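Local atomic coordinates of hypothetical protein EF3068 (Enterococcus faecalis, PDB entry 2B6C), a protein that is of unknown function but probably acts in DNA alkylation repair, as an AlkD-like all-helical protein. Residues F86-E89 with E90-F94; L120-T123 with E124-T127. All blocks are in the same frame, centred on the assembly; numbering follows the deposited sequence. Where two conformers were deposited one is given.

Contact 1 (F86-E89 with E90-F94); sequences FSLE and EVVAF
Glu90 OE1 takes the backbone N-H of Ser87 in a bond of 3.0 Å from Ser87 N, fairly straight at 160° about the hydrogen. The N-H arrives on the anti side of the carboxylate, somewhat out of its plane, and the same oxygen forms a salt bridge with Lys53 on helix 53-65. Glu90 reaches back to Ser87 because CG lies beside its own backbone N (chi1 -66°) and the chain runs extended beyond it. In return, Ser87 OG accepts a weak bond of 3.4 Å from Glu90 N. These reciprocal bonds make a capping box, with Ser87 as the N-cap of helix 88-94: each side chain serves the other's backbone N-H at the helix start, where no preceding turn offers a carbonyl. Lys53 would probably offset the charge that Glu90 brings to this helix start. The regular helical pattern then takes over, with Val91 N bonded to Ser87 O at 3.0 Å and Val92 N to Leu88 O at 2.9 Å. On the buried side Phe86, just ahead of the cap, lays its ring across the end of Phe94. The two rings form a T-shaped pair, planes 79° apart, in which the Phe94 edge points at the Phe86 face and CE2 of Phe94 stands over the centre of that ring. Phe86 CE1 comes to 3.5 Å from Phe94 CE2, and the two CZ atoms are as close. Phe94 also meets Phe113 edge-to-face, while Phe86 leans on Leu56. Between the cap and the aromatic pair, Val91 directs CG2 at Phe86 CB, 3.8 Å away, and packs against Phe114 and Trp117 of helix 104-120. Leu88 CD1 approaches Val92 CG2 more loosely, at 4.0 Å, on the flank that meets helix 125-132.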
ATOM      1  N   PHE B  86       5.336  -9.122  -5.590  1.00 13.59           N
ATOM      2  CA  PHE B  86       6.287 -10.213  -5.791  1.00 13.52           C
ATOM      3  C   PHE B  86       5.960 -11.478  -5.010  1.00 13.67           C
ATOM      4  O   PHE B  86       5.706 -11.425  -3.811  1.00 12.79           O
ATOM      5  CB  PHE B  86       7.719  -9.767  -5.496  1.00 13.47           C
ATOM      6  CG  PHE B  86       8.116  -8.551  -6.241  1.00 13.09           C
ATOM      7  CD1 PHE B  86       8.262  -8.600  -7.637  1.00 15.78           C
ATOM      8  CD2 PHE B  86       8.329  -7.355  -5.576  1.00 12.25           C
ATOM      9  CE1 PHE B  86       8.599  -7.472  -8.346  1.00 13.61           C
ATOM     10  CE2 PHE B  86       8.675  -6.189  -6.303  1.00 11.03           C
ATOM     11  CZ  PHE B  86       8.812  -6.273  -7.673  1.00 12.46           C
ATOM     12  N   SER B  87       6.014 -12.612  -5.709  1.00 13.84           N
ATOM     13  CA  SER B  87       5.963 -13.925  -5.081  1.00 14.70           C
ATOM     14  C   SER B  87       7.309 -14.242  -4.434  1.00 15.22           C
ATOM     15  O   SER B  87       8.286 -13.523  -4.653  1.00 15.98           O
ATOM     16  CB  SER B  87       5.677 -14.972  -6.140  1.00 14.27           C
ATOM     17  OG  SER B  87       6.719 -14.929  -7.092  1.00 14.77           O
ATOM     18  N   LEU B  88       7.353 -15.316  -3.644  1.00 15.48           N
ATOM     19  CA  LEU B  88       8.596 -15.783  -3.060  1.00 16.27           C
ATOM     20  C   LEU B  88       9.677 -15.954  -4.111  1.00 17.34           C
ATOM     21  O   LEU B  88      10.795 -15.528  -3.907  1.00 17.80           O
ATOM     22  CB  LEU B  88       8.403 -17.105  -2.302  1.00 16.61           C
ATOM     23  CG  LEU B  88       9.666 -17.799  -1.724  1.00 15.18           C
ATOM     24  CD1 LEU B  88      10.435 -16.914  -0.741  1.00 13.59           C
ATOM     25  CD2 LEU B  88       9.241 -19.103  -1.052  1.00 16.40           C
ATOM     26  N   GLU B  89       9.335 -16.593  -5.226  1.00 18.42           N
ATOM     27  CA  GLU B  89      10.316 -16.907  -6.270  0.60 18.45           C
ATOM     28  C   GLU B  89      10.923 -15.650  -6.899  1.00 18.47           C
ATOM     29  O   GLU B  89      12.134 -15.627  -7.215  1.00 18.36           O
ATOM     30  CB  GLU B  89       9.715 -17.862  -7.320  0.60 18.42           C
ATOM     31  CG  GLU B  89       8.166 -18.036  -7.245  0.60 20.58           C
ATOM     32  CD  GLU B  89       7.666 -18.805  -6.015  0.60 20.57           C
ATOM     33  OE1 GLU B  89       6.638 -18.393  -5.428  0.60 16.54           O
ATOM     34  OE2 GLU B  89       8.298 -19.829  -5.635  0.60 23.55           O
ATOM     35  N   GLU B  90      10.099 -14.613  -7.077  1.00 18.33           N
ATOM     36  CA  GLU B  90      10.556 -13.323  -7.582  1.00 17.96           C
ATOM     37  C   GLU B  90      11.434 -12.611  -6.582  1.00 18.45           C
ATOM     38  O   GLU B  90      12.405 -11.948  -6.978  1.00 18.82           O
ATOM     39  CB  GLU B  90       9.378 -12.440  -8.014  1.00 17.60           C
ATOM     40  CG  GLU B  90       8.633 -13.008  -9.219  1.00 16.98           C
ATOM     41  CD  GLU B  90       7.266 -12.386  -9.465  1.00 18.80           C
ATOM     42  OE1 GLU B  90       6.609 -11.897  -8.533  1.00 19.25           O
ATOM     43  OE2 GLU B  90       6.801 -12.412 -10.616  1.00 24.16           O
ATOM     44  N   VAL B  91      11.111 -12.724  -5.289  1.00 18.40           N
ATOM     45  CA  VAL B  91      11.933 -12.079  -4.267  1.00 18.99           C
ATOM     46  C   VAL B  91      13.306 -12.751  -4.201  1.00 19.00           C
ATOM     47  O   VAL B  91      14.329 -12.069  -4.091  1.00 17.48           O
ATOM     48  CB  VAL B  91      11.239 -12.024  -2.849  1.00 19.41           C
ATOM     49  CG1 VAL B  91      12.219 -11.578  -1.763  1.00 20.65           C
ATOM     50  CG2 VAL B  91      10.110 -11.026  -2.889  1.00 20.82           C
ATOM     51  N   VAL B  92      13.323 -14.085  -4.308  1.00 18.67           N
ATOM     52  CA  VAL B  92      14.593 -14.824  -4.313  1.00 18.69           C
ATOM     53  C   VAL B  92      15.471 -14.355  -5.479  1.00 18.57           C
ATOM     54  O   VAL B  92      16.671 -14.280  -5.328  1.00 18.90           O
ATOM     55  CB  VAL B  92      14.363 -16.361  -4.351  1.00 19.04           C
ATOM     56  CG1 VAL B  92      15.678 -17.145  -4.489  1.00 20.65           C
ATOM     57  CG2 VAL B  92      13.626 -16.816  -3.094  1.00 18.73           C
ATOM     58  N   ALA B  93      14.869 -14.013  -6.628  1.00 18.28           N
ATOM     59  CA  ALA B  93      15.644 -13.610  -7.820  1.00 18.23           C
ATOM     60  C   ALA B  93      16.247 -12.218  -7.623  1.00 18.04           C
ATOM     61  O   ALA B  93      17.335 -11.920  -8.149  1.00 18.90           O
ATOM     62  CB  ALA B  93      14.786 -13.681  -9.119  1.00 17.06           C
ATOM     63  N   PHE B  94      15.596 -11.379  -6.818  1.00 17.78           N
ATOM     64  CA  PHE B  94      16.188 -10.060  -6.507  1.00 18.10           C
ATOM     65  C   PHE B  94      17.523 -10.130  -5.721  1.00 17.51           C
ATOM     66  O   PHE B  94      18.272  -9.168  -5.711  1.00 16.57           O
ATOM     67  CB  PHE B  94      15.232  -9.158  -5.734  1.00 17.31           C
ATOM     68  CG  PHE B  94      14.191  -8.459  -6.580  1.00 18.73           C
ATOM     69  CD1 PHE B  94      14.536  -7.385  -7.403  1.00 20.08           C
ATOM     70  CD2 PHE B  94      12.846  -8.841  -6.503  1.00 19.16           C
ATOM     71  CE1 PHE B  94      13.555  -6.706  -8.137  1.00 21.32           C
ATOM     72  CE2 PHE B  94      11.861  -8.180  -7.245  1.00 18.38           C
ATOM     73  CZ  PHE B  94      12.227  -7.104  -8.059  1.00 17.31           C
TER

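Contact 2 (L120-T123 with E124-T127); sequences LHLT and ELPT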
ATOM      1  N   LEU B 120       5.684  -8.239   5.317  1.00 17.12           N
ATOM      2  CA  LEU B 120       4.425  -8.645   4.675  1.00 18.73           C
ATOM      3  C   LEU B 120       4.174 -10.162   4.649  1.00 17.97           C
ATOM      4  O   LEU B 120       3.048 -10.585   4.458  1.00 19.29           O
ATOM      5  CB  LEU B 120       4.351  -8.081   3.248  1.00 18.91           C
ATOM      6  CG  LEU B 120       4.335  -6.543   3.162  1.00 21.42           C
ATOM      7  CD1 LEU B 120       4.646  -6.080   1.732  1.00 21.68           C
ATOM      8  CD2 LEU B 120       2.974  -6.005   3.630  1.00 23.47           C
ATOM      9  N   HIS B 121       5.216 -10.979   4.812  1.00 17.88           N
ATOM     10  CA  HIS B 121       5.129 -12.447   4.634  1.00 17.82           C
ATOM     11  C   HIS B 121       6.021 -13.124   5.682  1.00 18.62           C
ATOM     12  O   HIS B 121       7.056 -13.747   5.345  1.00 18.94           O
ATOM     13  CB  HIS B 121       5.632 -12.858   3.240  1.00 17.98           C
ATOM     14  CG  HIS B 121       4.969 -12.133   2.105  1.00 19.00           C
ATOM     15  ND1 HIS B 121       3.814 -12.591   1.498  1.00 20.92           N
ATOM     16  CD2 HIS B 121       5.307 -10.992   1.458  1.00 18.42           C
ATOM     17  CE1 HIS B 121       3.465 -11.758   0.532  1.00 20.66           C
ATOM     18  NE2 HIS B 121       4.363 -10.788   0.476  1.00 21.41           N
ATOM     19  N   LEU B 122       5.620 -12.983   6.939  1.00 18.46           N
ATOM     20  CA  LEU B 122       6.429 -13.280   8.110  1.00 19.33           C
ATOM     21  C   LEU B 122       6.778 -14.745   8.255  1.00 19.77           C
ATOM     22  O   LEU B 122       7.811 -15.077   8.835  1.00 20.71           O
ATOM     23  CB  LEU B 122       5.712 -12.815   9.382  1.00 19.37           C
ATOM     24  CG  LEU B 122       5.922 -11.349   9.775  1.00 21.47           C
ATOM     25  CD1 LEU B 122       4.840 -10.925  10.804  1.00 25.35           C
ATOM     26  CD2 LEU B 122       7.340 -11.127  10.329  1.00 21.87           C
ATOM     27  N   THR B 123       5.914 -15.614   7.744  1.00 19.73           N
ATOM     28  CA  THR B 123       6.211 -17.035   7.684  1.00 20.22           C
ATOM     29  C   THR B 123       7.405 -17.362   6.764  1.00 20.64           C
ATOM     30  O   THR B 123       8.028 -18.421   6.932  1.00 20.83           O
ATOM     31  CB  THR B 123       4.963 -17.887   7.286  1.00 19.88           C
ATOM     32  OG1 THR B 123       4.522 -17.529   5.964  1.00 20.18           O
ATOM     33  CG2 THR B 123       3.818 -17.666   8.299  1.00 19.02           C
ATOM     34  N   GLU B 124       7.721 -16.466   5.819  1.00 20.14           N
ATOM     35  CA  GLU B 124       8.895 -16.642   4.942  1.00 20.40           C
ATOM     36  C   GLU B 124      10.184 -16.018   5.462  1.00 19.77           C
ATOM     37  O   GLU B 124      11.181 -15.991   4.742  1.00 21.43           O
ATOM     38  CB  GLU B 124       8.635 -16.092   3.541  1.00 20.20           C
ATOM     39  CG  GLU B 124       7.484 -16.742   2.809  1.00 24.07           C
ATOM     40  CD  GLU B 124       7.718 -18.190   2.470  1.00 25.88           C
ATOM     41  OE1 GLU B 124       6.747 -18.810   2.026  1.00 30.09           O
ATOM     42  OE2 GLU B 124       8.853 -18.714   2.623  1.00 29.49           O
ATOM     43  N   LEU B 125      10.156 -15.461   6.669  1.00 18.85           N
ATOM     44  CA  LEU B 125      11.346 -14.848   7.278  0.50 18.68           C
ATOM     45  C   LEU B 125      12.529 -15.833   7.293  1.00 18.47           C
ATOM     46  O   LEU B 125      13.628 -15.489   6.822  1.00 18.31           O
ATOM     47  CB  LEU B 125      11.056 -14.313   8.694  0.50 18.23           C
ATOM     48  CG  LEU B 125      12.139 -13.576   9.516  0.50 18.96           C
ATOM     49  CD1 LEU B 125      11.496 -12.799  10.647  0.50 19.30           C
ATOM     50  CD2 LEU B 125      13.228 -14.475  10.081  0.50 17.99           C
ATOM     51  N   PRO B 126      12.322 -17.065   7.830  1.00 17.44           N
ATOM     52  CA  PRO B 126      13.446 -18.021   7.769  1.00 17.32           C
ATOM     53  C   PRO B 126      13.994 -18.323   6.373  1.00 16.50           C
ATOM     54  O   PRO B 126      15.212 -18.487   6.208  1.00 16.40           O
ATOM     55  CB  PRO B 126      12.835 -19.305   8.397  1.00 17.16           C
ATOM     56  CG  PRO B 126      11.842 -18.749   9.362  1.00 16.51           C
ATOM     57  CD  PRO B 126      11.182 -17.675   8.552  1.00 17.20           C
ATOM     58  N   THR B 127      13.111 -18.374   5.386  1.00 16.46           N
ATOM     59  CA  THR B 127      13.486 -18.626   4.003  1.00 17.09           C
ATOM     60  C   THR B 127      14.332 -17.487   3.412  1.00 16.88           C
ATOM     61  O   THR B 127      15.363 -17.736   2.789  1.00 16.80           O
ATOM     62  CB  THR B 127      12.221 -18.842   3.143  1.00 17.69           C
ATOM     63  OG1 THR B 127      11.423 -19.886   3.738  1.00 21.84           O
ATOM     64  CG2 THR B 127      12.582 -19.258   1.738  1.00 17.30           C
TER
HETATM   65  O   HOH W   1      10.215 -19.499   5.872  1.00 44.32           O
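Glu124 lays the start of its side chain against the preceding turn, with CB 3.4 Å from His121 O. Its CG sits anti to its own carbonyl carbon (chi1 -60°), and a bend at chi2 folds the chain over instead of letting it run out straight. The aliphatic part lies loosely along His121, CB of the histidine and CG of Glu124 being 4.3 Å apart. Beyond this pair, the His121 ring stacks on Trp117 of helix 104-120, and Glu124 touches the same tryptophan. The backbone here makes a short 3-10 turn that links helix 104-120 to helix 125-132. Glu124 N bonds to His121 O at 2.8 Å, and Leu125 N to Leu122 O at 3.2 Å. Both donors stand well above the carbonyl plane, the second by 71°, as the tight i to i+3 winding brings each N-H over its acceptor group. Pro126 enters the first turn of the next helix, where its missing N-H costs no helical bond, and sets CD 3.6 Å from Thr123 O. That carbonyl oxygen accepts instead from a water, at 2.7 Å from the water oxygen, which is also hydrogen-bonded to Thr127 OG1. Leu122 CD2 and Leu125 CD1 come no nearer than 4.5 Å, and Leu125 turns into a buried site formed with Val118, Gln148 and Leu151.

How the contacts relate
Contacts 1 and 2 come in series along the chain, joined by helix 104-120, and their centres lie about 12 Å apart. Each marks the start of a helix, 88-94 in the first case and 125-132 in the second, and the two starts touch directly: Leu88 CD2 lies 3.7 Å from Glu124 OE2, and Leu88 CD1 lies 4.0 Å from Thr127 CG2. Trp117 is common ground, meeting Leu88 and Val91 from 86-94 as well as His121 and Glu124 from 120-127. Successive helices thus pack side by side in the all-helical architecture of this AlkD-like family, so that the starts of helices 88-94 and 125-132 meet each other and share Trp117 of helix 104-120.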